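Local coordinates for elongation factor G (Thermus thermophilus, PDB 2DY1), which binds GTP together with a magnesium ion and probably acts as a GTPase that serves translation elongation, at residues A[482-488]-A[534-540]; A[524-528]-A[657-661]; A[569-573]-A[647-651]. The contacts are given in a common frame with arbitrary orientation. Residues are numbered along the deposited sequence.

Interaction 1: A[482-488]-A[534-540]; sequences DVWLRLE and KAIVYNG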
ATOM      1  N   ASP A 482     -35.464 -29.978 -28.224  1.00 18.47           N
ATOM      2  CA  ASP A 482     -35.842 -29.191 -29.397  1.00 18.74           C
ATOM      3  C   ASP A 482     -36.184 -27.802 -28.887  1.00 16.99           C
ATOM      4  O   ASP A 482     -37.164 -27.617 -28.155  1.00 16.80           O
ATOM      5  CB  ASP A 482     -37.056 -29.848 -30.059  1.00 18.37           C
ATOM      6  CG  ASP A 482     -37.581 -29.068 -31.234  1.00 21.08           C
ATOM      7  OD1 ASP A 482     -38.664 -29.441 -31.730  1.00 24.48           O
ATOM      8  OD2 ASP A 482     -36.933 -28.098 -31.680  1.00 18.65           O
ATOM      9  N   VAL A 483     -35.358 -26.838 -29.270  1.00 19.35           N
ATOM     10  CA  VAL A 483     -35.513 -25.463 -28.817  1.00 19.25           C
ATOM     11  C   VAL A 483     -35.498 -24.447 -29.943  1.00 18.87           C
ATOM     12  O   VAL A 483     -34.627 -24.486 -30.815  1.00 19.11           O
ATOM     13  CB  VAL A 483     -34.336 -25.108 -27.833  1.00 20.61           C
ATOM     14  CG1 VAL A 483     -34.403 -23.645 -27.413  1.00 21.88           C
ATOM     15  CG2 VAL A 483     -34.382 -26.019 -26.621  1.00 18.90           C
ATOM     16  N   TRP A 484     -36.475 -23.542 -29.948  1.00 15.31           N
ATOM     17  CA  TRP A 484     -36.469 -22.472 -30.918  1.00 15.78           C
ATOM     18  C   TRP A 484     -36.077 -21.231 -30.113  1.00 14.06           C
ATOM     19  O   TRP A 484     -36.742 -20.857 -29.133  1.00 14.50           O
ATOM     20  CB  TRP A 484     -37.830 -22.293 -31.583  1.00 16.24           C
ATOM     21  CG  TRP A 484     -38.074 -23.347 -32.611  1.00 14.72           C
ATOM     22  CD1 TRP A 484     -38.599 -24.589 -32.401  1.00 16.48           C
ATOM     23  CD2 TRP A 484     -37.772 -23.266 -34.015  1.00 18.45           C
ATOM     24  NE1 TRP A 484     -38.647 -25.286 -33.596  1.00 14.14           N
ATOM     25  CE2 TRP A 484     -38.145 -24.500 -34.597  1.00 15.04           C
ATOM     26  CE3 TRP A 484     -37.226 -22.267 -34.835  1.00 18.55           C
ATOM     27  CZ2 TRP A 484     -37.987 -24.765 -35.969  1.00 19.16           C
ATOM     28  CZ3 TRP A 484     -37.072 -22.531 -36.201  1.00 25.49           C
ATOM     29  CH2 TRP A 484     -37.451 -23.770 -36.749  1.00 23.22           C
ATOM     30  N   LEU A 485     -35.002 -20.594 -30.563  1.00 15.62           N
ATOM     31  CA  LEU A 485     -34.412 -19.436 -29.899  1.00 14.74           C
ATOM     32  C   LEU A 485     -34.327 -18.180 -30.762  1.00 16.18           C
ATOM     33  O   LEU A 485     -33.906 -18.236 -31.913  1.00 17.59           O
ATOM     34  CB  LEU A 485     -32.984 -19.798 -29.475  1.00 15.26           C
ATOM     35  CG  LEU A 485     -32.128 -18.657 -28.907  1.00 17.03           C
ATOM     36  CD1 LEU A 485     -32.617 -18.332 -27.499  1.00 16.16           C
ATOM     37  CD2 LEU A 485     -30.653 -19.091 -28.852  1.00 17.75           C
ATOM     38  N   ARG A 486     -34.721 -17.047 -30.192  1.00 14.74           N
ATOM     39  CA  ARG A 486     -34.613 -15.763 -30.878  1.00 14.83           C
ATOM     40  C   ARG A 486     -33.629 -14.938 -30.036  1.00 16.08           C
ATOM     41  O   ARG A 486     -33.760 -14.871 -28.817  1.00 15.21           O
ATOM     42  CB  ARG A 486     -35.986 -15.067 -30.919  1.00 16.05           C
ATOM     43  CG  ARG A 486     -36.015 -13.707 -31.596  1.00 20.86           C
ATOM     44  CD  ARG A 486     -37.429 -13.129 -31.478  1.00 22.43           C
ATOM     45  NE  ARG A 486     -37.598 -11.807 -32.082  1.00 21.42           N
ATOM     46  CZ  ARG A 486     -37.753 -11.584 -33.384  1.00 18.41           C
ATOM     47  NH1 ARG A 486     -37.757 -12.588 -34.251  1.00 23.69           N
ATOM     48  NH2 ARG A 486     -37.920 -10.344 -33.826  1.00 27.63           N
ATOM     49  N   LEU A 487     -32.640 -14.333 -30.693  1.00 18.72           N
ATOM     50  CA  LEU A 487     -31.652 -13.484 -30.023  1.00 18.16           C
ATOM     51  C   LEU A 487     -31.853 -12.051 -30.492  1.00 20.64           C
ATOM     52  O   LEU A 487     -32.004 -11.792 -31.685  1.00 21.09           O
ATOM     53  CB  LEU A 487     -30.219 -13.916 -30.376  1.00 20.16           C
ATOM     54  CG  LEU A 487     -29.745 -15.272 -29.859  1.00 17.94           C
ATOM     55  CD1 LEU A 487     -28.287 -15.467 -30.286  1.00 18.82           C
ATOM     56  CD2 LEU A 487     -29.864 -15.347 -28.337  1.00 17.98           C
ATOM     57  N   GLU A 488     -31.853 -11.114 -29.558  1.00 20.34           N
ATOM     58  CA  GLU A 488     -32.033  -9.717 -29.922  1.00 22.08           C
ATOM     59  C   GLU A 488     -30.981  -8.873 -29.244  1.00 22.74           C
ATOM     60  O   GLU A 488     -30.653  -9.098 -28.073  1.00 23.38           O
ATOM     61  CB  GLU A 488     -33.402  -9.222 -29.471  1.00 22.35           C
ATOM     62  CG  GLU A 488     -34.553 -10.063 -29.968  1.00 22.80           C
ATOM     63  CD  GLU A 488     -35.894  -9.517 -29.526  1.00 27.43           C
ATOM     64  OE1 GLU A 488     -35.952  -8.831 -28.482  1.00 31.18           O
ATOM     65  OE2 GLU A 488     -36.894  -9.788 -30.223  1.00 28.65           O
ATOM     66  N   LYS A 534     -30.695 -10.474 -25.612  1.00 19.80           N
ATOM     67  CA  LYS A 534     -31.862 -10.993 -24.928  1.00 18.96           C
ATOM     68  C   LYS A 534     -32.098 -12.316 -25.639  1.00 15.46           C
ATOM     69  O   LYS A 534     -32.056 -12.373 -26.872  1.00 19.24           O
ATOM     70  CB  LYS A 534     -33.066 -10.066 -25.117  1.00 27.93           C
ATOM     71  CG  LYS A 534     -34.330 -10.556 -24.421  1.00 32.60           C
ATOM     72  CD  LYS A 534     -35.510  -9.613 -24.662  1.00 41.10           C
ATOM     73  CE  LYS A 534     -35.245  -8.220 -24.105  1.00 48.23           C
ATOM     74  NZ  LYS A 534     -36.420  -7.316 -24.276  1.00 56.00           N
ATOM     75  N   ALA A 535     -32.292 -13.379 -24.861  1.00 16.10           N
ATOM     76  CA  ALA A 535     -32.539 -14.703 -25.408  1.00 14.74           C
ATOM     77  C   ALA A 535     -33.998 -15.047 -25.118  1.00 16.54           C
ATOM     78  O   ALA A 535     -34.422 -15.083 -23.960  1.00 19.07           O
ATOM     79  CB  ALA A 535     -31.609 -15.732 -24.752  1.00 16.91           C
ATOM     80  N   ILE A 536     -34.753 -15.304 -26.178  1.00 16.04           N
ATOM     81  CA  ILE A 536     -36.165 -15.640 -26.078  1.00 15.25           C
ATOM     82  C   ILE A 536     -36.398 -17.069 -26.579  1.00 15.04           C
ATOM     83  O   ILE A 536     -36.106 -17.381 -27.740  1.00 15.50           O
ATOM     84  CB  ILE A 536     -37.002 -14.663 -26.938  1.00 17.64           C
ATOM     85  CG1 ILE A 536     -36.744 -13.217 -26.488  1.00 19.39           C
ATOM     86  CG2 ILE A 536     -38.481 -14.996 -26.806  1.00 17.13           C
ATOM     87  CD1 ILE A 536     -37.415 -12.166 -27.372  1.00 23.67           C
ATOM     88  N   VAL A 537     -36.903 -17.940 -25.701  1.00 14.61           N
ATOM     89  CA  VAL A 537     -37.209 -19.318 -26.095  1.00 13.41           C
ATOM     90  C   VAL A 537     -38.705 -19.279 -26.363  1.00 15.05           C
ATOM     91  O   VAL A 537     -39.511 -19.079 -25.445  1.00 15.06           O
ATOM     92  CB  VAL A 537     -36.838 -20.304 -24.979  1.00 16.77           C
ATOM     93  CG1 VAL A 537     -37.354 -21.729 -25.326  1.00 16.01           C
ATOM     94  CG2 VAL A 537     -35.318 -20.314 -24.828  1.00 19.45           C
ATOM     95  N   TYR A 538     -39.066 -19.465 -27.631  1.00 14.95           N
ATOM     96  CA  TYR A 538     -40.451 -19.301 -28.044  1.00 15.34           C
ATOM     97  C   TYR A 538     -41.199 -20.483 -28.616  1.00 16.48           C
ATOM     98  O   TYR A 538     -42.394 -20.384 -28.878  1.00 14.62           O
ATOM     99  CB  TYR A 538     -40.525 -18.147 -29.040  1.00 15.71           C
ATOM    100  CG  TYR A 538     -39.813 -18.396 -30.356  1.00 16.09           C
ATOM    101  CD1 TYR A 538     -38.441 -18.141 -30.508  1.00 14.68           C
ATOM    102  CD2 TYR A 538     -40.517 -18.881 -31.459  1.00 14.67           C
ATOM    103  CE1 TYR A 538     -37.810 -18.367 -31.732  1.00 19.14           C
ATOM    104  CE2 TYR A 538     -39.896 -19.108 -32.674  1.00 17.27           C
ATOM    105  CZ  TYR A 538     -38.544 -18.850 -32.807  1.00 19.94           C
ATOM    106  OH  TYR A 538     -37.938 -19.077 -34.019  1.00 20.61           O
ATOM    107  N   ASN A 539     -40.506 -21.593 -28.838  1.00 16.42           N
ATOM    108  CA  ASN A 539     -41.170 -22.774 -29.366  1.00 15.90           C
ATOM    109  C   ASN A 539     -40.205 -23.935 -29.124  1.00 14.95           C
ATOM    110  O   ASN A 539     -39.062 -23.731 -28.693  1.00 13.85           O
ATOM    111  CB  ASN A 539     -41.463 -22.587 -30.869  1.00 14.48           C
ATOM    112  CG  ASN A 539     -42.434 -23.628 -31.431  1.00 15.45           C
ATOM    113  OD1 ASN A 539     -42.559 -23.779 -32.657  1.00 20.54           O
ATOM    114  ND2 ASN A 539     -43.130 -24.328 -30.551  1.00 12.14           N
ATOM    115  N   GLY A 540     -40.670 -25.148 -29.378  1.00 14.60           N
ATOM    116  CA  GLY A 540     -39.826 -26.312 -29.171  1.00 15.33           C
ATOM    117  C   GLY A 540     -40.726 -27.511 -28.970  1.00 20.33           C
ATOM    118  O   GLY A 540     -41.937 -27.451 -29.217  1.00 16.98           O
TER
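R486 and E488, on one strand, form a salt bridge, NE to OE2 at 2.8 Å, while R486 also reaches E465. Between these antiparallel strands of the domain IV sheet the bonds are backbone to backbone: R486 N donates to I536 O (2.8 Å) and I536 N returns a bond to R486 O (2.9 Å); E488 O accepts from K534 N (2.8 Å). The register slips at W484, which faces both Y538 and N539 in a beta bulge: Y538 N donates to W484 O (3.1 Å), and W484 N to N539 O (2.9 Å). There the end of the Y538 side chain comes over the neighbouring strand, W484 CB lying 3.9 Å from the Y538 ring centroid, a CH-pi contact. On the other face V483, L485, L487, A535 and V537 pack together, L485 CD1 3.9 Å from A535 CB; V483, L485, L487 and V537 touch helices 549-566 or 509-520. The sheet is thus two-faced: aliphatic against the helices, mixed on the more exposed side, I536 among aromatic and charged residues.

Interaction 2: A[524-528]-A[657-661]; sequences VLAGF and IVQER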
ATOM      1  N   VAL A 524     -19.142 -16.727 -31.427  1.00 26.39           N
ATOM      2  CA  VAL A 524     -18.808 -17.218 -32.760  1.00 29.75           C
ATOM      3  C   VAL A 524     -17.824 -16.351 -33.538  1.00 29.40           C
ATOM      4  O   VAL A 524     -17.194 -16.830 -34.481  1.00 32.97           O
ATOM      5  CB  VAL A 524     -20.089 -17.399 -33.627  1.00 23.49           C
ATOM      6  CG1 VAL A 524     -21.035 -18.375 -32.957  1.00 32.12           C
ATOM      7  CG2 VAL A 524     -20.768 -16.064 -33.843  1.00 32.30           C
ATOM      8  N   LEU A 525     -17.683 -15.085 -33.162  1.00 33.71           N
ATOM      9  CA  LEU A 525     -16.784 -14.195 -33.893  1.00 32.40           C
ATOM     10  C   LEU A 525     -15.311 -14.502 -33.659  1.00 34.67           C
ATOM     11  O   LEU A 525     -14.542 -14.652 -34.609  1.00 37.13           O
ATOM     12  CB  LEU A 525     -17.066 -12.731 -33.538  1.00 29.44           C
ATOM     13  CG  LEU A 525     -16.313 -11.687 -34.372  1.00 31.91           C
ATOM     14  CD1 LEU A 525     -16.391 -12.054 -35.854  1.00 35.51           C
ATOM     15  CD2 LEU A 525     -16.910 -10.305 -34.126  1.00 32.53           C
ATOM     16  N   ALA A 526     -14.917 -14.602 -32.397  1.00 29.92           N
ATOM     17  CA  ALA A 526     -13.526 -14.875 -32.073  1.00 31.26           C
ATOM     18  C   ALA A 526     -13.378 -15.655 -30.772  1.00 32.54           C
ATOM     19  O   ALA A 526     -12.316 -15.647 -30.154  1.00 36.10           O
ATOM     20  CB  ALA A 526     -12.754 -13.562 -31.999  1.00 31.78           C
ATOM     21  N   GLY A 527     -14.455 -16.309 -30.347  1.00 32.23           N
ATOM     22  CA  GLY A 527     -14.415 -17.114 -29.134  1.00 25.85           C
ATOM     23  C   GLY A 527     -14.404 -16.429 -27.768  1.00 26.19           C
ATOM     24  O   GLY A 527     -14.084 -17.067 -26.765  1.00 27.15           O
ATOM     25  N   PHE A 528     -14.770 -15.154 -27.710  1.00 27.69           N
ATOM     26  CA  PHE A 528     -14.799 -14.425 -26.438  1.00 24.53           C
ATOM     27  C   PHE A 528     -16.208 -14.473 -25.831  1.00 27.19           C
ATOM     28  O   PHE A 528     -17.172 -14.750 -26.549  1.00 23.76           O
ATOM     29  CB  PHE A 528     -14.399 -12.969 -26.666  1.00 22.65           C
ATOM     30  CG  PHE A 528     -12.964 -12.791 -27.071  1.00 24.16           C
ATOM     31  CD1 PHE A 528     -12.635 -12.328 -28.337  1.00 28.19           C
ATOM     32  CD2 PHE A 528     -11.942 -13.046 -26.165  1.00 28.60           C
ATOM     33  CE1 PHE A 528     -11.303 -12.114 -28.697  1.00 30.78           C
ATOM     34  CE2 PHE A 528     -10.608 -12.836 -26.515  1.00 27.53           C
ATOM     35  CZ  PHE A 528     -10.290 -12.369 -27.780  1.00 31.69           C
ATOM     36  N   ILE A 657      -7.555  -8.653 -34.666  1.00 42.62           N
ATOM     37  CA  ILE A 657      -7.738  -9.438 -33.447  1.00 43.26           C
ATOM     38  C   ILE A 657      -8.487 -10.723 -33.786  1.00 40.92           C
ATOM     39  O   ILE A 657      -8.114 -11.814 -33.345  1.00 40.62           O
ATOM     40  CB  ILE A 657      -8.553  -8.669 -32.384  1.00 38.50           C
ATOM     41  CG1 ILE A 657      -7.724  -7.510 -31.832  1.00 38.55           C
ATOM     42  CG2 ILE A 657      -8.955  -9.607 -31.254  1.00 34.73           C
ATOM     43  CD1 ILE A 657      -8.511  -6.568 -30.953  1.00 35.63           C
ATOM     44  N   VAL A 658      -9.554 -10.583 -34.568  1.00 43.60           N
ATOM     45  CA  VAL A 658     -10.350 -11.736 -34.963  1.00 46.51           C
ATOM     46  C   VAL A 658      -9.451 -12.720 -35.702  1.00 45.57           C
ATOM     47  O   VAL A 658      -9.500 -13.924 -35.454  1.00 38.98           O
ATOM     48  CB  VAL A 658     -11.536 -11.320 -35.867  1.00 48.51           C
ATOM     49  CG1 VAL A 658     -12.310 -12.551 -36.309  1.00 53.08           C
ATOM     50  CG2 VAL A 658     -12.460 -10.371 -35.108  1.00 46.74           C
ATOM     51  N   GLN A 659      -8.616 -12.197 -36.598  1.00 49.52           N
ATOM     52  CA  GLN A 659      -7.694 -13.036 -37.356  1.00 54.76           C
ATOM     53  C   GLN A 659      -6.703 -13.742 -36.428  1.00 54.39           C
ATOM     54  O   GLN A 659      -6.492 -14.948 -36.547  1.00 54.15           O
ATOM     55  CB  GLN A 659      -6.936 -12.197 -38.390  1.00 58.26           C
ATOM     56  CG  GLN A 659      -7.825 -11.589 -39.467  1.00 65.60           C
ATOM     57  CD  GLN A 659      -7.039 -10.820 -40.513  1.00 68.33           C
ATOM     58  OE1 GLN A 659      -6.315  -9.876 -40.192  1.00 73.35           O
ATOM     59  NE2 GLN A 659      -7.182 -11.220 -41.773  1.00 68.91           N
ATOM     60  N   GLU A 660      -6.104 -12.997 -35.498  1.00 53.13           N
ATOM     61  CA  GLU A 660      -5.141 -13.586 -34.566  1.00 53.26           C
ATOM     62  C   GLU A 660      -5.740 -14.801 -33.876  1.00 51.65           C
ATOM     63  O   GLU A 660      -5.166 -15.887 -33.894  1.00 50.03           O
ATOM     64  CB  GLU A 660      -4.716 -12.576 -33.493  1.00 62.30           C
ATOM     65  CG  GLU A 660      -4.090 -11.296 -34.016  1.00 70.78           C
ATOM     66  CD  GLU A 660      -3.396 -10.499 -32.921  1.00 77.01           C
ATOM     67  OE1 GLU A 660      -2.338 -10.956 -32.436  1.00 78.86           O
ATOM     68  OE2 GLU A 660      -3.909  -9.424 -32.543  1.00 80.21           O
ATOM     69  N   ARG A 661      -6.903 -14.608 -33.262  1.00 54.13           N
ATOM     70  CA  ARG A 661      -7.575 -15.690 -32.555  1.00 51.61           C
ATOM     71  C   ARG A 661      -7.851 -16.895 -33.441  1.00 53.45           C
ATOM     72  O   ARG A 661      -7.706 -18.041 -33.008  1.00 49.01           O
ATOM     73  CB  ARG A 661      -8.889 -15.192 -31.958  1.00 52.37           C
ATOM     74  CG  ARG A 661      -8.720 -14.323 -30.730  1.00 47.76           C
ATOM     75  CD  ARG A 661      -9.617 -14.836 -29.625  1.00 49.84           C
ATOM     76  NE  ARG A 661      -8.869 -15.453 -28.539  1.00 50.79           N
ATOM     77  CZ  ARG A 661      -9.430 -16.092 -27.518  1.00 47.07           C
ATOM     78  NH1 ARG A 661     -10.750 -16.202 -27.448  1.00 35.92           N
ATOM     79  NH2 ARG A 661      -8.671 -16.607 -26.560  1.00 48.50           N
TER
HETATM   80  O   HOH W   1     -11.512 -16.550 -24.587  1.00 40.39           O
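A cation-pi stack marks this surface contact: the guanidinium of R661 lies flat on the ring of F528, their centres 4.1 Å apart and their planes only 11° from parallel, with CZ displaced from the ring's axis. It is a loop-to-helix junction, in which the turn following helix 509-520 of domain IV rests against helix 651-663, the last helix of the chain. I657, V658 and R661 meet the loop; I657 and R661 are one turn apart, as the bond from R661 N to I657 O (3.0 Å) reflects. R661 covers one face of the F528 ring, while I657 CG2 approaches its edge at CE1 (4.3 Å). V658 packs on the loop, its CG1 lying 4.1 Å from L525 CD1 and 4.4 Å from A526 CB. The loop bends at G527, which has a positive phi of 75°, and the carboxylate of E458 accepts hydrogen bonds from the amides of L525, A526 and F528. R661 adds a polar hold on the loop carbonyls: NH1 donates to A526 O (3.2 Å), although the position of that oxygen is less certain, and a water that accepts from NH1 at 3.0 Å gives a weak bond to G527 O at 3.4 Å.

Interaction 3: A[569-573]-A[647-651]; sequences PVLLE and AEVPP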
ATOM      1  N   PRO A 569     -22.600 -10.597 -35.438  1.00 26.17           N
ATOM      2  CA  PRO A 569     -21.735 -10.477 -34.264  1.00 33.75           C
ATOM      3  C   PRO A 569     -20.614  -9.459 -34.476  1.00 33.73           C
ATOM      4  O   PRO A 569     -20.119  -9.288 -35.593  1.00 32.33           O
ATOM      5  CB  PRO A 569     -21.213 -11.901 -34.080  1.00 30.00           C
ATOM      6  CG  PRO A 569     -21.246 -12.467 -35.463  1.00 36.21           C
ATOM      7  CD  PRO A 569     -22.541 -11.957 -35.999  1.00 29.43           C
ATOM      8  N   VAL A 570     -20.236  -8.773 -33.400  1.00 29.27           N
ATOM      9  CA  VAL A 570     -19.174  -7.779 -33.453  1.00 27.42           C
ATOM     10  C   VAL A 570     -18.298  -7.865 -32.206  1.00 35.77           C
ATOM     11  O   VAL A 570     -18.762  -8.278 -31.140  1.00 28.96           O
ATOM     12  CB  VAL A 570     -19.733  -6.342 -33.557  1.00 35.53           C
ATOM     13  CG1 VAL A 570     -20.572  -6.207 -34.816  1.00 34.95           C
ATOM     14  CG2 VAL A 570     -20.548  -5.999 -32.324  1.00 33.38           C
ATOM     15  N   LEU A 571     -17.037  -7.457 -32.352  1.00 30.79           N
ATOM     16  CA  LEU A 571     -16.064  -7.492 -31.259  1.00 30.25           C
ATOM     17  C   LEU A 571     -16.154  -6.273 -30.353  1.00 28.52           C
ATOM     18  O   LEU A 571     -16.308  -5.142 -30.822  1.00 29.97           O
ATOM     19  CB  LEU A 571     -14.651  -7.589 -31.833  1.00 33.05           C
ATOM     20  CG  LEU A 571     -13.532  -7.919 -30.839  1.00 33.78           C
ATOM     21  CD1 LEU A 571     -13.665  -9.361 -30.374  1.00 29.26           C
ATOM     22  CD2 LEU A 571     -12.185  -7.704 -31.509  1.00 33.52           C
ATOM     23  N   LEU A 572     -16.058  -6.509 -29.046  1.00 28.38           N
ATOM     24  CA  LEU A 572     -16.117  -5.438 -28.057  1.00 22.16           C
ATOM     25  C   LEU A 572     -14.823  -5.446 -27.247  1.00 22.76           C
ATOM     26  O   LEU A 572     -14.199  -6.488 -27.087  1.00 23.51           O
ATOM     27  CB  LEU A 572     -17.291  -5.651 -27.098  1.00 25.37           C
ATOM     28  CG  LEU A 572     -18.707  -5.731 -27.675  1.00 24.38           C
ATOM     29  CD1 LEU A 572     -19.678  -6.011 -26.542  1.00 25.74           C
ATOM     30  CD2 LEU A 572     -19.068  -4.420 -28.371  1.00 28.12           C
ATOM     31  N   GLU A 573     -14.424  -4.281 -26.752  1.00 26.39           N
ATOM     32  CA  GLU A 573     -13.218  -4.189 -25.935  1.00 22.56           C
ATOM     33  C   GLU A 573     -13.521  -3.339 -24.721  1.00 22.88           C
ATOM     34  O   GLU A 573     -14.402  -2.485 -24.754  1.00 23.40           O
ATOM     35  CB  GLU A 573     -12.055  -3.578 -26.731  1.00 19.77           C
ATOM     36  CG  GLU A 573     -12.204  -2.104 -27.040  1.00 27.26           C
ATOM     37  CD  GLU A 573     -11.016  -1.568 -27.824  1.00 34.05           C
ATOM     38  OE1 GLU A 573      -9.869  -1.879 -27.442  1.00 31.92           O
ATOM     39  OE2 GLU A 573     -11.228  -0.834 -28.814  1.00 38.35           O
ATOM     40  N   ALA A 647     -17.007  -1.340 -25.618  1.00 29.27           N
ATOM     41  CA  ALA A 647     -17.378  -0.635 -26.837  1.00 26.78           C
ATOM     42  C   ALA A 647     -16.888  -1.455 -28.003  1.00 27.86           C
ATOM     43  O   ALA A 647     -15.962  -2.249 -27.867  1.00 30.77           O
ATOM     44  CB  ALA A 647     -16.746   0.759 -26.864  1.00 29.04           C
ATOM     45  N   GLU A 648     -17.523  -1.278 -29.153  1.00 30.29           N
ATOM     46  CA  GLU A 648     -17.130  -2.016 -30.339  1.00 29.40           C
ATOM     47  C   GLU A 648     -15.710  -1.623 -30.742  1.00 31.16           C
ATOM     48  O   GLU A 648     -15.346  -0.440 -30.720  1.00 32.73           O
ATOM     49  CB  GLU A 648     -18.110  -1.718 -31.482  1.00 40.43           C
ATOM     50  CG  GLU A 648     -19.579  -1.879 -31.073  1.00 45.60           C
ATOM     51  CD  GLU A 648     -20.566  -1.570 -32.196  1.00 53.47           C
ATOM     52  OE1 GLU A 648     -20.129  -1.187 -33.303  1.00 46.89           O
ATOM     53  OE2 GLU A 648     -21.785  -1.713 -31.961  1.00 52.44           O
ATOM     54  N   VAL A 649     -14.918  -2.623 -31.105  1.00 30.81           N
ATOM     55  CA  VAL A 649     -13.543  -2.418 -31.526  1.00 37.33           C
ATOM     56  C   VAL A 649     -13.529  -1.889 -32.957  1.00 42.67           C
ATOM     57  O   VAL A 649     -14.205  -2.435 -33.830  1.00 40.68           O
ATOM     58  CB  VAL A 649     -12.759  -3.748 -31.482  1.00 35.11           C
ATOM     59  CG1 VAL A 649     -11.348  -3.552 -32.033  1.00 34.76           C
ATOM     60  CG2 VAL A 649     -12.706  -4.272 -30.050  1.00 35.76           C
ATOM     61  N   PRO A 650     -12.775  -0.806 -33.215  1.00 46.25           N
ATOM     62  CA  PRO A 650     -12.732  -0.273 -34.581  1.00 45.61           C
ATOM     63  C   PRO A 650     -12.520  -1.407 -35.585  1.00 47.42           C
ATOM     64  O   PRO A 650     -11.705  -2.302 -35.362  1.00 43.67           O
ATOM     65  CB  PRO A 650     -11.569   0.704 -34.517  1.00 47.90           C
ATOM     66  CG  PRO A 650     -11.743   1.289 -33.139  1.00 47.31           C
ATOM     67  CD  PRO A 650     -12.013   0.052 -32.290  1.00 41.40           C
ATOM     68  N   PRO A 651     -13.261  -1.382 -36.705  1.00 48.67           N
ATOM     69  CA  PRO A 651     -13.190  -2.397 -37.762  1.00 49.23           C
ATOM     70  C   PRO A 651     -11.788  -2.886 -38.106  1.00 49.53           C
ATOM     71  O   PRO A 651     -11.567  -4.081 -38.296  1.00 49.73           O
ATOM     72  CB  PRO A 651     -13.867  -1.705 -38.943  1.00 50.28           C
ATOM     73  CG  PRO A 651     -14.899  -0.858 -38.268  1.00 53.13           C
ATOM     74  CD  PRO A 651     -14.114  -0.256 -37.124  1.00 50.09           C
TER
HETATM   75  O   HOH W   2     -13.544   0.827 -28.869  1.00 38.80           O
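Residues 647-651 form the end of strand 638-648 and the turn into helix 651-663, and they leave the start of strand 569-583 at a wide angle. These are the first and last strands of a C-terminal domain with the beta-alpha-beta-beta-alpha-beta order of a ferredoxin-like fold, in which they pair antiparallel. A647 holds the last full pair: its O accepts from E573 N (2.8 Å) and its N donates to E573 O (3.0 Å), while L572 CA adds a CA-H...O contact to A647 O at 3.2 Å. E648 comes next, opposite L572 in a non-hydrogen-bonded pair whose side chains diverge. Even so, L572 CD2 curls back to 3.7 Å from E648 CG. V649 has left the strand yet keeps one sheet-like bond, from its N to L571 O at 2.9 Å. Its side chain turns inward among aliphatic atoms: CG2 meets L571 CD2 at 3.8 Å and E573 CB at 3.5 Å, and A654 of the following helix packs against both V649 and L571. P650 stands at the N-cap position, and P651 begins the helix, so only V649 and P650 separate the strand from the helix. Strand 457-460 flanks strand 569-583 too, bonding V570 and L572 through T459 and R457. The E573 carboxylate reaches P650: OE2, which forms a salt bridge with R598, lies 3.7 Å from P650 CD and takes a bond from a water 2.9 Å away that also donates to E648 O at 2.9 Å.

Interactions 1 and 3 are partly buried strand pairings held by backbone hydrogen bonds, whereas interaction 2 is a surface contact between loop and helix that relies on a cation-pi stack. Interaction 1 lies inside domain IV, its centre about 25 Å from the centres of the other two, and touches neither. Interactions 2 and 3 are neighbours, their centres about 11 Å apart, and share a chain path: strand 638-648 of interaction 3 leads into helix 651-663 of interaction 2. They meet along 569-571, L525 CD2 lying 3.4 Å from L571 N and from V570 C, and F528 CD1 3.7 Å from L571 CD1. The domain IV loop of 524-528 thereby packs on the C-terminal domain.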